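Local coordinates for EccC5 (Mycobacterium xenopi RIVM700367, PDB 7B9F), which probably serves as the FtsK/SpoIIIE-type ATPase of the mycobacterial ESX-5 type VII secretion system, powering protein export across the inner membrane, at residues V16-L27 with E173-P183; A122-H133 with V205-V213. All coordinates share one frame; numbering follows the deposited sequence.

Interaction 1 (V16-L27 with E173-P183); sequences VKPENIVLPTPL and EVTWGEPQNMP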
loop_
_atom_site.group_PDB
_atom_site.type_symbol
_atom_site.label_atom_id
_atom_site.label_comp_id
_atom_site.label_asym_id
_atom_site.label_seq_id
_atom_site.Cartn_x
_atom_site.Cartn_y
_atom_site.Cartn_z
ATOM N N VAL C 16 17.676 -9.339 30.932
ATOM C CA VAL C 16 16.771 -8.326 31.450
ATOM C C VAL C 16 17.275 -7.905 32.822
ATOM O O VAL C 16 17.797 -8.726 33.585
ATOM C CB VAL C 16 15.311 -8.833 31.499
ATOM C CG1 VAL C 16 15.127 -9.948 32.517
ATOM C CG2 VAL C 16 14.364 -7.692 31.777
ATOM N N LYS C 17 17.201 -6.609 33.103
ATOM C CA LYS C 17 17.696 -6.119 34.376
ATOM C C LYS C 17 16.582 -5.468 35.177
ATOM O O LYS C 17 15.778 -4.709 34.623
ATOM C CB LYS C 17 18.862 -5.141 34.174
ATOM C CG LYS C 17 18.531 -3.847 33.470
ATOM C CD LYS C 17 19.751 -2.957 33.372
ATOM C CE LYS C 17 20.748 -3.492 32.367
ATOM N NZ LYS C 17 20.237 -3.461 30.967
ATOM N N PRO C 18 16.450 -5.810 36.451
ATOM C CA PRO C 18 15.460 -5.142 37.299
ATOM C C PRO C 18 15.864 -3.709 37.605
ATOM O O PRO C 18 17.041 -3.351 37.546
ATOM C CB PRO C 18 15.437 -6.003 38.566
ATOM C CG PRO C 18 16.036 -7.302 38.156
ATOM C CD PRO C 18 17.054 -6.964 37.123
ATOM N N GLU C 19 14.869 -2.884 37.918
ATOM C CA GLU C 19 15.092 -1.504 38.317
ATOM C C GLU C 19 14.175 -1.168 39.477
ATOM O O GLU C 19 13.287 -1.940 39.842
ATOM C CB GLU C 19 14.823 -0.503 37.188
ATOM C CG GLU C 19 15.773 -0.562 36.019
ATOM C CD GLU C 19 15.404 -1.642 35.023
ATOM O OE1 GLU C 19 14.364 -2.307 35.220
ATOM O OE2 GLU C 19 16.146 -1.817 34.036
ATOM N N ASN C 20 14.412 -0.001 40.064
ATOM C CA ASN C 20 13.514 0.560 41.061
ATOM C C ASN C 20 13.504 2.063 40.848
ATOM O O ASN C 20 14.536 2.720 41.009
ATOM C CB ASN C 20 13.967 0.196 42.476
ATOM C CG ASN C 20 12.953 0.574 43.529
ATOM O OD1 ASN C 20 11.904 1.138 43.230
ATOM N ND2 ASN C 20 13.261 0.261 44.780
ATOM N N ILE C 21 12.349 2.603 40.473
ATOM C CA ILE C 21 12.217 3.990 40.048
ATOM C C ILE C 21 11.146 4.644 40.902
ATOM O O ILE C 21 9.988 4.215 40.885
ATOM C CB ILE C 21 11.860 4.105 38.564
ATOM C CG1 ILE C 21 12.890 3.378 37.710
ATOM C CG2 ILE C 21 11.775 5.555 38.165
ATOM C CD1 ILE C 21 14.267 3.965 37.810
ATOM N N VAL C 22 11.525 5.674 41.655
ATOM C CA VAL C 22 10.544 6.446 42.406
ATOM C C VAL C 22 9.821 7.406 41.472
ATOM O O VAL C 22 10.431 8.034 40.598
ATOM C CB VAL C 22 11.215 7.179 43.575
ATOM C CG1 VAL C 22 11.669 6.174 44.613
ATOM C CG2 VAL C 22 12.411 7.975 43.093
ATOM N N LEU C 23 8.506 7.497 41.629
ATOM C CA LEU C 23 7.718 8.427 40.848
ATOM C C LEU C 23 7.957 9.855 41.324
ATOM O O LEU C 23 8.328 10.080 42.475
ATOM C CB LEU C 23 6.239 8.076 40.960
ATOM C CG LEU C 23 5.840 6.773 40.285
ATOM C CD1 LEU C 23 4.377 6.477 40.524
ATOM C CD2 LEU C 23 6.135 6.869 38.811
ATOM N N PRO C 24 7.757 10.844 40.453
ATOM C CA PRO C 24 7.936 12.234 40.876
ATOM C C PRO C 24 6.787 12.719 41.743
ATOM O O PRO C 24 5.647 12.277 41.603
ATOM C CB PRO C 24 7.992 13.004 39.550
ATOM C CG PRO C 24 8.118 11.967 38.494
ATOM C CD PRO C 24 7.420 10.781 39.029
ATOM N N THR C 25 7.102 13.639 42.637
ATOM C CA THR C 25 6.100 14.192 43.536
ATOM C C THR C 25 5.214 15.188 42.798
ATOM O O THR C 25 5.729 16.102 42.149
ATOM C CB THR C 25 6.781 14.872 44.712
ATOM O OG1 THR C 25 7.648 13.940 45.366
ATOM C CG2 THR C 25 5.753 15.372 45.691
ATOM N N PRO C 26 3.895 15.048 42.870
ATOM C CA PRO C 26 3.007 15.984 42.179
ATOM C C PRO C 26 3.047 17.365 42.805
ATOM O O PRO C 26 3.477 17.554 43.942
ATOM C CB PRO C 26 1.626 15.353 42.352
ATOM C CG PRO C 26 1.893 13.940 42.624
ATOM C CD PRO C 26 3.157 13.903 43.410
ATOM N N LEU C 27 2.580 18.341 42.035
ATOM C CA LEU C 27 2.591 19.719 42.489
ATOM C C LEU C 27 1.515 19.944 43.544
ATOM O O LEU C 27 0.657 19.096 43.792
ATOM C CB LEU C 27 2.379 20.670 41.319
ATOM C CG LEU C 27 3.341 20.493 40.155
ATOM C CD1 LEU C 27 3.030 21.513 39.091
ATOM C CD2 LEU C 27 4.768 20.628 40.633
ATOM N N GLU C 173 9.588 -5.198 35.021
ATOM C CA GLU C 173 10.733 -5.327 35.902
ATOM C C GLU C 173 11.036 -4.049 36.664
ATOM O O GLU C 173 11.732 -4.110 37.680
ATOM C CB GLU C 173 11.961 -5.743 35.098
ATOM C CG GLU C 173 11.953 -7.183 34.591
ATOM C CD GLU C 173 12.267 -8.237 35.648
ATOM O OE1 GLU C 173 12.962 -9.213 35.297
ATOM O OE2 GLU C 173 11.834 -8.121 36.813
ATOM N N VAL C 174 10.538 -2.907 36.212
ATOM C CA VAL C 174 10.671 -1.678 36.978
ATOM C C VAL C 174 9.640 -1.687 38.095
ATOM O O VAL C 174 8.480 -2.062 37.892
ATOM C CB VAL C 174 10.528 -0.443 36.075
ATOM C CG1 VAL C 174 11.692 -0.367 35.128
ATOM C CG2 VAL C 174 9.252 -0.488 35.278
ATOM N N THR C 175 10.069 -1.336 39.292
ATOM C CA THR C 175 9.182 -1.260 40.442
ATOM C C THR C 175 8.954 0.208 40.753
ATOM O O THR C 175 9.862 0.898 41.221
ATOM C CB THR C 175 9.775 -1.993 41.639
ATOM O OG1 THR C 175 11.172 -1.697 41.732
ATOM C CG2 THR C 175 9.594 -3.485 41.475
ATOM N N TRP C 176 7.748 0.687 40.483
ATOM C CA TRP C 176 7.438 2.097 40.668
ATOM C C TRP C 176 7.363 2.401 42.152
ATOM O O TRP C 176 6.412 2.013 42.830
ATOM C CB TRP C 176 6.138 2.450 39.963
ATOM C CG TRP C 176 6.221 2.247 38.506
ATOM C CD1 TRP C 176 5.485 1.386 37.766
ATOM C CD2 TRP C 176 7.095 2.917 37.596
ATOM N NE1 TRP C 176 5.841 1.474 36.447
ATOM C CE2 TRP C 176 6.829 2.410 36.319
ATOM C CE3 TRP C 176 8.075 3.901 37.738
ATOM C CZ2 TRP C 176 7.506 2.848 35.191
ATOM C CZ3 TRP C 176 8.744 4.331 36.622
ATOM C CH2 TRP C 176 8.459 3.807 35.365
ATOM N N GLY C 177 8.390 3.073 42.661
ATOM C CA GLY C 177 8.356 3.511 44.043
ATOM C C GLY C 177 7.231 4.502 44.275
ATOM O O GLY C 177 6.951 5.361 43.438
ATOM N N GLU C 178 6.568 4.351 45.408
ATOM C CA GLU C 178 5.508 5.252 45.825
ATOM C C GLU C 178 6.093 6.645 46.010
ATOM O O GLU C 178 7.077 6.794 46.748
ATOM C CB GLU C 178 4.914 4.732 47.133
ATOM C CG GLU C 178 3.620 5.362 47.644
ATOM C CD GLU C 178 2.641 5.763 46.562
ATOM O OE1 GLU C 178 2.333 4.942 45.671
ATOM O OE2 GLU C 178 2.169 6.916 46.612
ATOM N N PRO C 179 5.564 7.672 45.345
ATOM C CA PRO C 179 6.150 9.010 45.483
ATOM C C PRO C 179 5.934 9.560 46.881
ATOM O O PRO C 179 4.815 9.583 47.391
ATOM C CB PRO C 179 5.404 9.834 44.430
ATOM C CG PRO C 179 4.126 9.132 44.251
ATOM C CD PRO C 179 4.434 7.674 44.406
ATOM N N GLN C 180 7.025 9.976 47.504
ATOM C CA GLN C 180 6.959 10.531 48.840
ATOM C C GLN C 180 6.581 12.007 48.780
ATOM O O GLN C 180 6.613 12.640 47.722
ATOM C CB GLN C 180 8.289 10.321 49.550
ATOM C CG GLN C 180 9.438 11.067 48.915
ATOM C CD GLN C 180 10.753 10.786 49.607
ATOM O OE1 GLN C 180 10.799 10.065 50.602
ATOM N NE2 GLN C 180 11.832 11.348 49.079
ATOM N N ASN C 181 6.210 12.544 49.948
ATOM C CA ASN C 181 5.748 13.926 50.110
ATOM C C ASN C 181 4.522 14.221 49.255
ATOM O O ASN C 181 4.409 15.288 48.654
ATOM C CB ASN C 181 6.860 14.931 49.814
ATOM C CG ASN C 181 8.008 14.816 50.774
ATOM O OD1 ASN C 181 9.118 14.457 50.388
ATOM N ND2 ASN C 181 7.751 15.113 52.040
ATOM N N MET C 182 3.600 13.269 49.197
ATOM C CA MET C 182 2.337 13.503 48.519
ATOM C C MET C 182 1.562 14.600 49.238
ATOM O O MET C 182 1.374 14.519 50.458
ATOM C CB MET C 182 1.500 12.230 48.480
ATOM C CG MET C 182 1.997 11.180 47.519
ATOM S SD MET C 182 1.652 11.570 45.795
ATOM C CE MET C 182 0.008 12.270 45.909
ATOM N N PRO C 183 1.114 15.633 48.537
ATOM C CA PRO C 183 0.265 16.638 49.174
ATOM C C PRO C 183 -1.112 16.074 49.469
ATOM O O PRO C 183 -1.542 15.075 48.891
ATOM C CB PRO C 183 0.192 17.754 48.132
ATOM C CG PRO C 183 0.442 17.073 46.851
ATOM C CD PRO C 183 1.399 15.961 47.135
#
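Backbone bonds between I21 and T175 and between I21 and G177 define the centre of this contact. I21 N donates to T175 O (3.1 Å, 160° at the hydrogen), and I21 O accepts G177 N; further on, L23 N reaches G177 O at 3.2 Å. The E19 N to E173 O bond is weak. Hydroxyls add two bonds: a chi1 of 42° sets T175 OG1 between its own backbone N and carbonyl carbon, from where it meets a lone pair of E19 O in the carbonyl plane (2.8 Å), while T25 OG1 comes at Q180 O almost end-on to the carbonyl (2.9 Å).

I21 and W176 share one face of the sheet, their side chains side by side, with I21 CG2 3.6 Å from W176 CZ3. Just past the strand, the L23 side chain crosses that of W176 at about a right angle, CD2 3.7 Å from W176 CE3. W176 NE1 bonds to Q203 O, and F199 packs edge-to-face with the indole. Farther along, P26 CD touches M182 SD (3.7 Å).

At the other end V16 crosses the E173 chain, whose OE2 pairs with R381. I21 bonds to both residues flanking its partner W176, the pattern of a two-stranded parallel sheet, consistent with 24° between the short strand segments.

Interaction 2 (A122-H133 with V205-V213); sequences ADSMDANYRWFH and VVYNLPKMV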
loop_
_atom_site.group_PDB
_atom_site.type_symbol
_atom_site.label_atom_id
_atom_site.label_comp_id
_atom_site.label_asym_id
_atom_site.label_seq_id
_atom_site.Cartn_x
_atom_site.Cartn_y
_atom_site.Cartn_z
ATOM N N ALA C 122 10.704 -2.684 29.197
ATOM C CA ALA C 122 9.670 -3.587 28.717
ATOM C C ALA C 122 10.092 -4.288 27.438
ATOM O O ALA C 122 9.789 -5.467 27.253
ATOM C CB ALA C 122 8.368 -2.822 28.501
ATOM N N ASP C 123 10.790 -3.585 26.546
ATOM C CA ASP C 123 11.298 -4.235 25.343
ATOM C C ASP C 123 12.331 -5.289 25.684
ATOM O O ASP C 123 12.367 -6.351 25.053
ATOM C CB ASP C 123 11.895 -3.212 24.387
ATOM C CG ASP C 123 10.848 -2.357 23.728
ATOM O OD1 ASP C 123 9.653 -2.684 23.854
ATOM O OD2 ASP C 123 11.219 -1.362 23.073
ATOM N N SER C 124 13.182 -5.015 26.677
ATOM C CA SER C 124 14.148 -6.023 27.097
ATOM C C SER C 124 13.454 -7.279 27.603
ATOM O O SER C 124 13.808 -8.399 27.212
ATOM C CB SER C 124 15.061 -5.460 28.179
ATOM O OG SER C 124 15.846 -6.491 28.742
ATOM N N MET C 125 12.434 -7.109 28.440
ATOM C CA MET C 125 11.754 -8.271 29.003
ATOM C C MET C 125 10.930 -9.003 27.944
ATOM O O MET C 125 10.812 -10.234 27.972
ATOM C CB MET C 125 10.914 -7.843 30.204
ATOM C CG MET C 125 10.203 -8.964 30.907
ATOM S SD MET C 125 9.288 -8.352 32.326
ATOM C CE MET C 125 7.965 -7.484 31.517
ATOM N N ASP C 126 10.362 -8.256 26.994
ATOM C CA ASP C 126 9.678 -8.854 25.852
ATOM C C ASP C 126 10.611 -9.738 25.044
ATOM O O ASP C 126 10.263 -10.872 24.696
ATOM C CB ASP C 126 9.118 -7.753 24.957
ATOM C CG ASP C 126 8.355 -8.291 23.767
ATOM O OD1 ASP C 126 7.950 -9.466 23.780
ATOM O OD2 ASP C 126 8.183 -7.539 22.788
ATOM N N ALA C 127 11.781 -9.206 24.688
ATOM C CA ALA C 127 12.745 -9.986 23.927
ATOM C C ALA C 127 13.166 -11.219 24.699
ATOM O O ALA C 127 13.328 -12.292 24.113
ATOM C CB ALA C 127 13.959 -9.133 23.577
ATOM N N ASN C 128 13.298 -11.095 26.021
ATOM C CA ASN C 128 13.676 -12.250 26.824
ATOM C C ASN C 128 12.612 -13.339 26.766
ATOM O O ASN C 128 12.907 -14.487 26.422
ATOM C CB ASN C 128 13.923 -11.830 28.263
ATOM C CG ASN C 128 14.254 -12.995 29.140
ATOM O OD1 ASN C 128 15.296 -13.615 28.987
ATOM N ND2 ASN C 128 13.366 -13.312 30.065
ATOM N N TYR C 129 11.358 -12.987 27.050
ATOM C CA TYR C 129 10.305 -14.003 27.056
ATOM C C TYR C 129 10.106 -14.630 25.686
ATOM O O TYR C 129 9.977 -15.854 25.575
ATOM C CB TYR C 129 8.990 -13.422 27.557
ATOM C CG TYR C 129 8.931 -13.300 29.047
ATOM C CD1 TYR C 129 9.836 -13.970 29.841
ATOM C CD2 TYR C 129 7.963 -12.537 29.659
ATOM C CE1 TYR C 129 9.793 -13.871 31.197
ATOM C CE2 TYR C 129 7.909 -12.433 31.021
ATOM C CZ TYR C 129 8.826 -13.102 31.784
ATOM O OH TYR C 129 8.784 -13.007 33.151
ATOM N N ARG C 130 10.107 -13.827 24.626
ATOM C CA ARG C 130 9.854 -14.435 23.328
ATOM C C ARG C 130 11.081 -15.141 22.780
ATOM O O ARG C 130 10.953 -15.934 21.846
ATOM C CB ARG C 130 9.333 -13.405 22.346
ATOM C CG ARG C 130 7.976 -12.954 22.761
ATOM C CD ARG C 130 7.276 -12.153 21.715
ATOM N NE ARG C 130 5.857 -12.193 21.991
ATOM C CZ ARG C 130 5.223 -11.237 22.648
ATOM N NH1 ARG C 130 5.883 -10.166 23.050
ATOM N NH2 ARG C 130 3.932 -11.339 22.894
ATOM N N TRP C 131 12.261 -14.884 23.336
ATOM C CA TRP C 131 13.352 -15.826 23.159
ATOM C C TRP C 131 13.006 -17.152 23.801
ATOM O O TRP C 131 13.176 -18.213 23.197
ATOM C CB TRP C 131 14.634 -15.262 23.762
ATOM C CG TRP C 131 15.811 -16.165 23.655
ATOM C CD1 TRP C 131 16.205 -17.103 24.555
ATOM C CD2 TRP C 131 16.748 -16.222 22.583
ATOM N NE1 TRP C 131 17.333 -17.738 24.114
ATOM C CE2 TRP C 131 17.686 -17.213 22.903
ATOM C CE3 TRP C 131 16.885 -15.527 21.383
ATOM C CZ2 TRP C 131 18.741 -17.530 22.067
ATOM C CZ3 TRP C 131 17.930 -15.841 20.558
ATOM C CH2 TRP C 131 18.847 -16.832 20.902
ATOM N N PHE C 132 12.505 -17.108 25.025
ATOM C CA PHE C 132 12.384 -18.350 25.768
ATOM C C PHE C 132 11.082 -19.078 25.459
ATOM O O PHE C 132 10.988 -20.285 25.692
ATOM C CB PHE C 132 12.520 -18.051 27.254
ATOM C CG PHE C 132 13.941 -17.881 27.695
ATOM C CD1 PHE C 132 14.576 -16.672 27.572
ATOM C CD2 PHE C 132 14.652 -18.921 28.186
ATOM C CE1 PHE C 132 15.882 -16.513 27.961
ATOM C CE2 PHE C 132 15.961 -18.768 28.575
ATOM C CZ PHE C 132 16.571 -17.565 28.463
ATOM N N HIS C 133 10.076 -18.374 24.940
ATOM C CA HIS C 133 8.750 -18.945 24.702
ATOM C C HIS C 133 8.168 -18.424 23.400
ATOM O O HIS C 133 7.450 -17.419 23.387
ATOM C CB HIS C 133 7.803 -18.622 25.852
ATOM C CG HIS C 133 8.222 -19.203 27.158
ATOM N ND1 HIS C 133 8.309 -20.559 27.366
ATOM C CD2 HIS C 133 8.586 -18.617 28.318
ATOM C CE1 HIS C 133 8.702 -20.784 28.606
ATOM N NE2 HIS C 133 8.878 -19.622 29.204
ATOM N N VAL C 205 1.728 -2.509 34.150
ATOM C CA VAL C 205 1.723 -3.797 33.470
ATOM C C VAL C 205 2.293 -3.624 32.072
ATOM O O VAL C 205 2.319 -2.527 31.515
ATOM C CB VAL C 205 0.321 -4.432 33.377
ATOM C CG1 VAL C 205 -0.237 -4.741 34.745
ATOM C CG2 VAL C 205 -0.599 -3.491 32.690
ATOM N N VAL C 206 2.760 -4.733 31.513
ATOM C CA VAL C 206 3.218 -4.812 30.132
ATOM C C VAL C 206 2.217 -5.646 29.360
ATOM O O VAL C 206 1.809 -6.715 29.822
ATOM C CB VAL C 206 4.621 -5.423 30.033
ATOM C CG1 VAL C 206 5.176 -5.204 28.659
ATOM C CG2 VAL C 206 5.510 -4.781 31.030
ATOM N N TYR C 207 1.825 -5.168 28.190
ATOM C CA TYR C 207 0.716 -5.764 27.473
ATOM C C TYR C 207 1.248 -6.663 26.368
ATOM O O TYR C 207 2.281 -6.367 25.764
ATOM C CB TYR C 207 -0.178 -4.688 26.876
ATOM C CG TYR C 207 -1.121 -4.096 27.879
ATOM C CD1 TYR C 207 -2.404 -4.565 28.017
ATOM C CD2 TYR C 207 -0.746 -2.999 28.629
ATOM C CE1 TYR C 207 -3.266 -4.009 28.926
ATOM C CE2 TYR C 207 -1.605 -2.428 29.525
ATOM C CZ TYR C 207 -2.863 -2.939 29.672
ATOM O OH TYR C 207 -3.727 -2.369 30.572
ATOM N N ASN C 208 0.535 -7.762 26.120
ATOM C CA ASN C 208 0.831 -8.729 25.062
ATOM C C ASN C 208 2.222 -9.333 25.258
ATOM O O ASN C 208 3.102 -9.238 24.407
ATOM C CB ASN C 208 0.681 -8.086 23.677
ATOM C CG ASN C 208 0.682 -9.096 22.544
ATOM O OD1 ASN C 208 1.104 -10.236 22.690
ATOM N ND2 ASN C 208 0.189 -8.670 21.397
ATOM N N LEU C 209 2.409 -9.925 26.404
ATOM C CA LEU C 209 3.553 -10.774 26.645
ATOM C C LEU C 209 3.091 -12.202 26.882
ATOM O O LEU C 209 1.940 -12.416 27.270
ATOM C CB LEU C 209 4.369 -10.294 27.846
ATOM C CG LEU C 209 5.158 -9.021 27.619
ATOM C CD1 LEU C 209 6.100 -8.854 28.758
ATOM C CD2 LEU C 209 5.918 -9.114 26.334
ATOM N N PRO C 210 3.936 -13.198 26.613
ATOM C CA PRO C 210 3.528 -14.587 26.822
ATOM C C PRO C 210 3.167 -14.876 28.264
ATOM O O PRO C 210 3.873 -14.485 29.190
ATOM C CB PRO C 210 4.765 -15.376 26.399
ATOM C CG PRO C 210 5.416 -14.517 25.437
ATOM C CD PRO C 210 5.232 -13.131 25.926
ATOM N N LYS C 211 2.056 -15.573 28.443
ATOM C CA LYS C 211 1.631 -16.035 29.749
ATOM C C LYS C 211 1.934 -17.512 29.839
ATOM O O LYS C 211 1.708 -18.260 28.889
ATOM C CB LYS C 211 0.152 -15.789 29.980
ATOM C CG LYS C 211 -0.187 -14.338 29.961
ATOM C CD LYS C 211 0.497 -13.630 31.096
ATOM C CE LYS C 211 -0.110 -14.004 32.418
ATOM N NZ LYS C 211 0.516 -13.245 33.525
ATOM N N MET C 212 2.466 -17.926 30.968
ATOM C CA MET C 212 3.019 -19.252 31.090
ATOM C C MET C 212 2.355 -19.997 32.235
ATOM O O MET C 212 1.721 -19.405 33.107
ATOM C CB MET C 212 4.521 -19.178 31.302
ATOM C CG MET C 212 5.314 -18.925 30.054
ATOM S SD MET C 212 5.563 -17.175 29.769
ATOM C CE MET C 212 6.519 -16.757 31.219
ATOM N N VAL C 213 2.486 -21.314 32.205
ATOM C CA VAL C 213 1.934 -22.185 33.228
ATOM C C VAL C 213 3.020 -23.165 33.632
ATOM O O VAL C 213 3.587 -23.848 32.775
ATOM C CB VAL C 213 0.689 -22.920 32.714
ATOM C CG1 VAL C 213 0.425 -24.151 33.525
ATOM C CG2 VAL C 213 -0.504 -22.004 32.760
#
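R130 stretches across to N208 because its chain is extended from CG to NE, and M125 meets V206 and L209 through a chain that stays straight until its bend at chi3 (71°). The motif is a helix packed on a strand: the C-terminal end of helix 97-132 lies over strand 209-214, an outermost strand of the large mixed sheet within this chain. The axes of 122-132 and 209-213 come within 8.2 Å, their directions 52° apart. N208 and L209 both face G168, a G1 beta bulge.

The polar part centres on the carbonyl of N208. R130 NH2 donates to N208 O at 2.7 Å, with the acceptor in the guanidinium plane but the donor well above the carbonyl plane; the bond from NH1 is weak. P210 CD sits over the centre of one guanidinium face. NH2 also pairs with an acidic side chain of another protein's chain, so the guanidinium is probably held between that group and N208 O. D126 OD1 is modelled implausibly close to R130 NH1, and the geometry of that salt bridge is doubtful.

The apolar part follows the helix. M125 CE touches L209 CD1 (3.6 Å) and V206 CG2 (3.7 Å), and M125 CG covers one face of the Y129 ring. M212 CE packs over the centre of the opposite face, and M212 SD stands above that face 5.2 Å from the Y129 ring centroid, a distant Met-aromatic contact. M212 also reaches H133, whose NE2 is hydrogen-bonded to N159 OD1: M212 CG stands 3.9 Å from the H133 ring centroid, 19° off its normal, a CH-pi contact over the face.

Interaction 1 is a surface contact about 28 Å from the chain centre, with only four of its 22 touching residues buried; interaction 2, about 10 Å from that centre, has nine of 11 buried. Their chemistry differs accordingly: backbone pairing dominates the first, while the second rests mainly on side chains, with one arginine bonded to a backbone carbonyl. Helix 97-132 joins them, since it packs on P24 and V16 as well as on strand 209-214. The two contacts, with centres about 22 Å apart, touch directly: V16 CG2 is 3.8 Å from M125 CB and E173 CG is 3.7 Å from M125 SD. Other proteins of the assembly reach both, by packing at E178 and M182 and through salt bridges at D123 and R130.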